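PDB 6OV6: C24 protein from Bizionia argentinensis JUB59, which probably forms the receptor-binding tip of the long tail fiber of a temperate bacteriophage, as a metal-binding trimer. Local coordinates for the interface of chains A and B. Numbering follows the deposited sequence. Chains: chain A/B, C24 protein.

Contact 1: the interface of chains A and B. Residues chain A 120, 123-124, 127; chain B 118, 123, 126.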
loop_
_atom_site.group_PDB
_atom_site.type_symbol
_atom_site.label_atom_id
_atom_site.label_comp_id
_atom_site.label_asym_id
_atom_site.label_seq_id
_atom_site.Cartn_x
_atom_site.Cartn_y
_atom_site.Cartn_z
ATOM N N LEU A 120 23.243 -0.020 -23.941
ATOM C CA LEU A 120 23.528 -0.843 -22.775
ATOM C C LEU A 120 23.951 0.035 -21.595
ATOM O O LEU A 120 23.633 -0.302 -20.461
ATOM C CB LEU A 120 24.605 -1.865 -23.091
ATOM C CG LEU A 120 24.097 -3.118 -23.762
ATOM C CD1 LEU A 120 25.246 -3.848 -24.448
ATOM C CD2 LEU A 120 23.375 -4.053 -22.740
ATOM N N LEU A 123 20.645 1.170 -20.127
ATOM C CA LEU A 123 20.018 0.021 -19.475
ATOM C C LEU A 123 20.710 -0.325 -18.151
ATOM O O LEU A 123 20.027 -0.645 -17.176
ATOM C CB LEU A 123 19.973 -1.194 -20.411
ATOM C CG LEU A 123 19.027 -1.087 -21.600
ATOM C CD1 LEU A 123 19.228 -2.260 -22.531
ATOM C CD2 LEU A 123 17.547 -1.018 -21.158
ATOM N N SER A 124 22.055 -0.200 -18.105
ATOM C CA SER A 124 22.865 -0.455 -16.909
ATOM C C SER A 124 22.567 0.576 -15.811
ATOM O O SER A 124 22.494 0.203 -14.649
ATOM C CB SER A 124 24.356 -0.454 -17.242
ATOM O OG SER A 124 24.622 -1.464 -18.201
ATOM N N LEU A 127 19.365 -0.113 -14.046
ATOM C CA LEU A 127 19.392 -1.372 -13.321
ATOM C C LEU A 127 19.806 -1.128 -11.878
ATOM O O LEU A 127 20.924 -0.673 -11.629
ATOM C CB LEU A 127 20.333 -2.378 -14.008
ATOM C CG LEU A 127 20.308 -3.780 -13.429
ATOM C CD1 LEU A 127 18.979 -4.473 -13.740
ATOM C CD2 LEU A 127 21.494 -4.578 -13.909
ATOM N N THR B 118 26.489 -3.676 -17.501
ATOM C CA THR B 118 25.913 -4.957 -17.100
ATOM C C THR B 118 25.730 -5.705 -18.442
ATOM O O THR B 118 25.288 -5.108 -19.421
ATOM C CB THR B 118 24.553 -4.752 -16.406
ATOM O OG1 THR B 118 24.757 -4.042 -15.183
ATOM C CG2 THR B 118 23.866 -6.053 -16.104
ATOM N N LEU B 123 21.094 -8.820 -17.719
ATOM C CA LEU B 123 19.838 -8.099 -17.947
ATOM C C LEU B 123 18.675 -9.059 -18.239
ATOM O O LEU B 123 17.552 -8.834 -17.746
ATOM C CB LEU B 123 19.996 -7.058 -19.070
ATOM C CG LEU B 123 20.887 -5.847 -18.740
ATOM C CD1 LEU B 123 21.090 -5.009 -19.987
ATOM C CD2 LEU B 123 20.246 -4.964 -17.650
ATOM N N ARG B 126 17.464 -10.707 -15.051
ATOM C CA ARG B 126 16.738 -9.753 -14.233
ATOM C C ARG B 126 15.383 -9.403 -14.837
ATOM O O ARG B 126 14.597 -8.657 -14.246
ATOM C CB ARG B 126 17.622 -8.534 -13.961
ATOM C CG ARG B 126 18.807 -8.927 -13.067
ATOM C CD ARG B 126 19.625 -7.768 -12.653
ATOM N NE ARG B 126 18.913 -7.070 -11.577
ATOM C CZ ARG B 126 19.491 -6.353 -10.624
ATOM N NH1 ARG B 126 20.811 -6.227 -10.589
ATOM N NH2 ARG B 126 18.752 -5.759 -9.690
#
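The hydroxyl OG of A:Ser124 links the two chains. It accepts the backbone N-H of B:Thr118 over 3.0 Å between OG and N, in an almost straight bond (177° at H). The same OG donates to the carbonyl O of A:Leu120, one helical turn back, at 2.7 Å. It approaches that carbonyl from above its plane. With chi1 at -60°, OG lies beside its own backbone N and anti to the carbonyl carbon, which brings it to both partners. The hydroxyl is thus fixed as donor within chain A and acceptor from chain B.

A leucine cluster lies beside this bond. B:Leu123, on helix 120-125 of its chain, sends CD1 between two leucines of the matching helix of chain A. CD1 of B:Leu123 is 3.7 Å from CD2 of A:Leu120, and it also touches CB of A:Leu123. Its other methyl, CD2, turns to A:Leu127.

A:Leu127 lies just past the end of the chain A helix. Its CD2 meets CG2 of B:Thr118 at 3.6 Å, the two side chains set roughly square to each other. B:Arg126 reaches the same leucine head-on. Its chain bends at chi3 (77°) and lays one guanidinium face against a methyl. Short helix 120-125 of each chain and the loops beside it thus pack together, probably helping to hold the subunits together near the head of the fiber. CD1 of A:Leu127 sits toward the rim of the guanidinium face, 3.4 Å from NE of B:Arg126.

Contact 2: the interface of chains A and B. Residues chain A 141, 150, 161, 271; chain B 168, 170, 178.
Loop residues of chain B, B:Tyr168, B:Pro170 and B:Ile178, pack against two strands and two loop residues of chain A. The strands are 148-150, with A:Leu150, and 267-275, with A:Ala271. The loops supply A:Val141 and A:Lys161.

B:Tyr168 is the centre of the patch. Its CG is anti to the backbone N (chi1 163°), and the ring reaches under A:Val141, with A:Leu150 beside it. A:Val141 points back toward the tyrosine and sets CG1 over the middle of one ring face, 3.8 Å from the centroid, as a CH-pi contact. Its CG2 lies near the phenol end, 3.5 Å from OH of B:Tyr168. The opposite ring face is backed within chain B by N of B:Pro170, offset toward the rim. The ring is therefore held from both faces. The side chain of A:Leu150 runs roughly perpendicular to that of B:Tyr168, with its CD1 3.9 Å from CD2 of B:Tyr168. At the base of the tyrosine, CB lies 3.6 Å from CA of A:Ala271.

B:Ile178 runs alongside A:Val141, pointing the other way. Its CD1 is 3.8 Å from CG1 of A:Val141 and also touches CB of A:Ala271. On the other flank, CD of A:Lys161 packs on CD of B:Pro170 at 3.8 Å, so the lysine contributes its aliphatic chain here.

The patch probably helps hold the subunits together near the base of the slender shaft, where C-terminal strand 267-275 of chain A packs on chain B loops.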
loop_
_atom_site.group_PDB
_atom_site.type_symbol
_atom_site.label_atom_id
_atom_site.label_comp_id
_atom_site.label_asym_id
_atom_site.label_seq_id
_atom_site.Cartn_x
_atom_site.Cartn_y
_atom_site.Cartn_z
ATOM N N VAL A 141 4.107 -19.013 -7.177
ATOM C CA VAL A 141 4.948 -18.899 -5.985
ATOM C C VAL A 141 5.863 -20.125 -5.798
ATOM O O VAL A 141 6.828 -20.053 -5.040
ATOM C CB VAL A 141 4.147 -18.565 -4.695
ATOM C CG1 VAL A 141 3.536 -17.159 -4.783
ATOM C CG2 VAL A 141 3.064 -19.619 -4.415
ATOM N N LEU A 150 11.667 -14.919 -2.626
ATOM C CA LEU A 150 10.651 -14.196 -1.874
ATOM C C LEU A 150 11.356 -13.259 -0.873
ATOM O O LEU A 150 12.399 -13.624 -0.310
ATOM C CB LEU A 150 9.821 -15.257 -1.132
ATOM C CG LEU A 150 8.386 -14.926 -0.734
ATOM C CD1 LEU A 150 7.482 -14.717 -1.975
ATOM C CD2 LEU A 150 7.828 -16.029 0.158
ATOM N N LYS A 161 6.341 -10.401 3.946
ATOM C CA LYS A 161 5.188 -11.299 4.023
ATOM C C LYS A 161 4.098 -10.714 4.906
ATOM O O LYS A 161 4.389 -10.272 6.019
ATOM C CB LYS A 161 5.623 -12.683 4.563
ATOM C CG LYS A 161 6.565 -13.447 3.628
ATOM C CD LYS A 161 6.876 -14.868 4.192
ATOM C CE LYS A 161 7.759 -14.825 5.428
ATOM N NZ LYS A 161 8.004 -16.179 5.990
ATOM N N ALA A 271 2.990 -11.425 -4.405
ATOM C CA ALA A 271 4.239 -11.753 -3.742
ATOM C C ALA A 271 5.262 -10.645 -4.003
ATOM O O ALA A 271 5.301 -10.070 -5.096
ATOM C CB ALA A 271 4.772 -13.077 -4.265
ATOM N N TYR B 168 2.150 -11.565 -0.031
ATOM C CA TYR B 168 1.886 -12.999 0.041
ATOM C C TYR B 168 2.626 -13.555 1.249
ATOM O O TYR B 168 3.764 -13.175 1.514
ATOM C CB TYR B 168 2.366 -13.675 -1.270
ATOM C CG TYR B 168 2.530 -15.181 -1.180
ATOM C CD1 TYR B 168 1.420 -16.030 -1.247
ATOM C CD2 TYR B 168 3.791 -15.761 -1.055
ATOM C CE1 TYR B 168 1.568 -17.419 -1.167
ATOM C CE2 TYR B 168 3.950 -17.149 -0.982
ATOM C CZ TYR B 168 2.833 -17.969 -1.022
ATOM O OH TYR B 168 2.989 -19.331 -0.951
ATOM N N PRO B 170 2.965 -17.492 2.941
ATOM C CA PRO B 170 2.497 -18.892 2.897
ATOM C C PRO B 170 1.887 -19.399 4.202
ATOM O O PRO B 170 1.130 -20.364 4.170
ATOM C CB PRO B 170 3.749 -19.690 2.501
ATOM C CG PRO B 170 4.905 -18.828 2.878
ATOM C CD PRO B 170 4.420 -17.395 2.701
ATOM N N ILE B 178 -1.831 -15.997 -4.227
ATOM C CA ILE B 178 -1.886 -14.791 -5.039
ATOM C C ILE B 178 -3.364 -14.536 -5.344
ATOM O O ILE B 178 -4.106 -15.468 -5.680
ATOM C CB ILE B 178 -1.073 -14.975 -6.357
ATOM C CG1 ILE B 178 0.434 -15.262 -6.096
ATOM C CG2 ILE B 178 -1.307 -13.823 -7.367
ATOM C CD1 ILE B 178 1.268 -14.184 -5.347
#

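Contact 3: the interface of chains A and B. Residues chain A 234-238; chain B 214, 230, 235.
The carboxylate of B:Glu230 turns toward the backbone of A:Glu236 and A:Ser237 and grips it with both oxygens. OE1 uses its syn lone pair to accept the N-H of A:Glu236, at 2.9 Å from that N. OE2 takes two donors from A:Ser237, which reach it from the same face of the carboxylate plane. The backbone N, 2.9 Å from OE2, comes from well above that plane (49° out of it). The hydroxyl OG, at 2.7 Å from OE2, comes on the anti side and nearer the plane.

Torsions on both sides bring these groups together. The glutamate chain leaves with CG anti to its N (chi1 -166°) and bends at chi2. The serine OG stands between its own N and carbonyl carbon (chi1 68°). The carboxylate accepts at least three bonds from chain A, which would probably favour its charged form.

The side chain of A:Leu235 passes at a slant to B:Glu230, its CB near OE2. Its CD2 faces CD1 of B:Leu235 at the limit of contact. Its backbone forms an antiparallel bridge with B:Leu214. N of A:Leu235 donates to O of B:Leu214 at 2.8 Å, and N of B:Leu214 returns a bond to O of A:Leu235 at 3.0 Å. The side chain of B:Leu214 stands nearly perpendicular to A:Leu238, with CD1 4.0 Å from CB of A:Leu238.

The patch probably ties subunits together at the distal tip, where the chain A loop leading into strand 238-240 meets chain B loops on either side of strand 223-225.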
loop_
_atom_site.group_PDB
_atom_site.type_symbol
_atom_site.label_atom_id
_atom_site.label_comp_id
_atom_site.label_asym_id
_atom_site.label_seq_id
_atom_site.Cartn_x
_atom_site.Cartn_y
_atom_site.Cartn_z
ATOM N N TYR A 234 -62.324 18.022 65.635
ATOM C CA TYR A 234 -61.298 18.305 64.616
ATOM C C TYR A 234 -59.899 17.824 65.040
ATOM O O TYR A 234 -59.548 17.946 66.214
ATOM C CB TYR A 234 -61.254 19.808 64.274
ATOM C CG TYR A 234 -61.835 20.173 62.923
ATOM C CD1 TYR A 234 -61.190 21.080 62.087
ATOM C CD2 TYR A 234 -63.068 19.665 62.508
ATOM C CE1 TYR A 234 -61.744 21.456 60.859
ATOM C CE2 TYR A 234 -63.623 20.023 61.278
ATOM C CZ TYR A 234 -62.961 20.921 60.458
ATOM O OH TYR A 234 -63.517 21.270 59.248
ATOM N N LEU A 235 -59.149 17.207 64.102
ATOM C CA LEU A 235 -57.773 16.757 64.339
ATOM C C LEU A 235 -56.850 17.881 63.905
ATOM O O LEU A 235 -56.638 18.091 62.713
ATOM C CB LEU A 235 -57.456 15.428 63.610
ATOM C CG LEU A 235 -58.408 14.256 63.905
ATOM C CD1 LEU A 235 -58.083 13.068 63.018
ATOM C CD2 LEU A 235 -58.363 13.845 65.381
ATOM N N GLU A 236 -56.367 18.646 64.888
ATOM C CA GLU A 236 -55.513 19.812 64.671
ATOM C C GLU A 236 -54.060 19.458 64.339
ATOM O O GLU A 236 -53.370 20.281 63.743
ATOM C CB GLU A 236 -55.600 20.768 65.895
ATOM C CG GLU A 236 -54.893 22.115 65.737
ATOM C CD GLU A 236 -55.120 22.905 64.455
ATOM O OE1 GLU A 236 -56.217 22.804 63.856
ATOM O OE2 GLU A 236 -54.192 23.645 64.058
ATOM N N SER A 237 -53.606 18.246 64.725
ATOM C CA SER A 237 -52.237 17.784 64.492
ATOM C C SER A 237 -51.929 17.385 63.040
ATOM O O SER A 237 -50.765 17.129 62.718
ATOM C CB SER A 237 -51.896 16.632 65.429
ATOM O OG SER A 237 -52.651 15.474 65.118
ATOM N N LEU A 238 -52.961 17.351 62.173
ATOM C CA LEU A 238 -52.837 16.882 60.788
ATOM C C LEU A 238 -53.311 17.863 59.752
ATOM O O LEU A 238 -54.191 18.687 60.012
ATOM C CB LEU A 238 -53.659 15.571 60.637
ATOM C CG LEU A 238 -53.325 14.428 61.585
ATOM C CD1 LEU A 238 -54.379 13.309 61.495
ATOM C CD2 LEU A 238 -51.892 13.890 61.311
ATOM N N LEU B 214 -58.595 18.058 60.436
ATOM C CA LEU B 214 -59.483 17.017 59.932
ATOM C C LEU B 214 -60.760 16.838 60.783
ATOM O O LEU B 214 -60.653 16.439 61.927
ATOM C CB LEU B 214 -58.725 15.695 59.798
ATOM C CG LEU B 214 -57.828 15.531 58.561
ATOM C CD1 LEU B 214 -56.767 16.642 58.444
ATOM C CD2 LEU B 214 -57.146 14.184 58.618
ATOM N N GLU B 230 -52.036 17.901 69.216
ATOM C CA GLU B 230 -53.435 17.512 69.080
ATOM C C GLU B 230 -54.206 18.016 70.312
ATOM O O GLU B 230 -53.708 17.893 71.432
ATOM C CB GLU B 230 -53.608 15.991 68.904
ATOM C CG GLU B 230 -55.000 15.594 68.437
ATOM C CD GLU B 230 -55.539 16.411 67.276
ATOM O OE1 GLU B 230 -56.355 17.335 67.512
ATOM O OE2 GLU B 230 -55.085 16.169 66.135
ATOM N N LEU B 235 -53.411 10.379 69.590
ATOM C CA LEU B 235 -53.474 9.479 68.436
ATOM C C LEU B 235 -52.330 8.493 68.407
ATOM O O LEU B 235 -51.229 8.822 67.960
ATOM C CB LEU B 235 -53.607 10.265 67.101
ATOM C CG LEU B 235 -54.620 11.410 67.074
ATOM C CD1 LEU B 235 -54.528 12.193 65.780
ATOM C CD2 LEU B 235 -56.057 10.913 67.353
#

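The three contacts mark successive levels of one long interface between chains A and B. The C-alpha centres of contacts 1 and 2 are about 26 Å apart. Contact 3 lies about 94 Å from contact 2 and about 114 Å from contact 1, across the slender shaft. They share no residues. Contact 1 uses helix 120-125 of both chains, contact 2 strands and loops further along, and contact 3 mainly loops at the distal end. The deposited assembly holds three copies, as fits a trimeric fiber. Pairing at widely separated levels probably keeps the chains in register along the fiber.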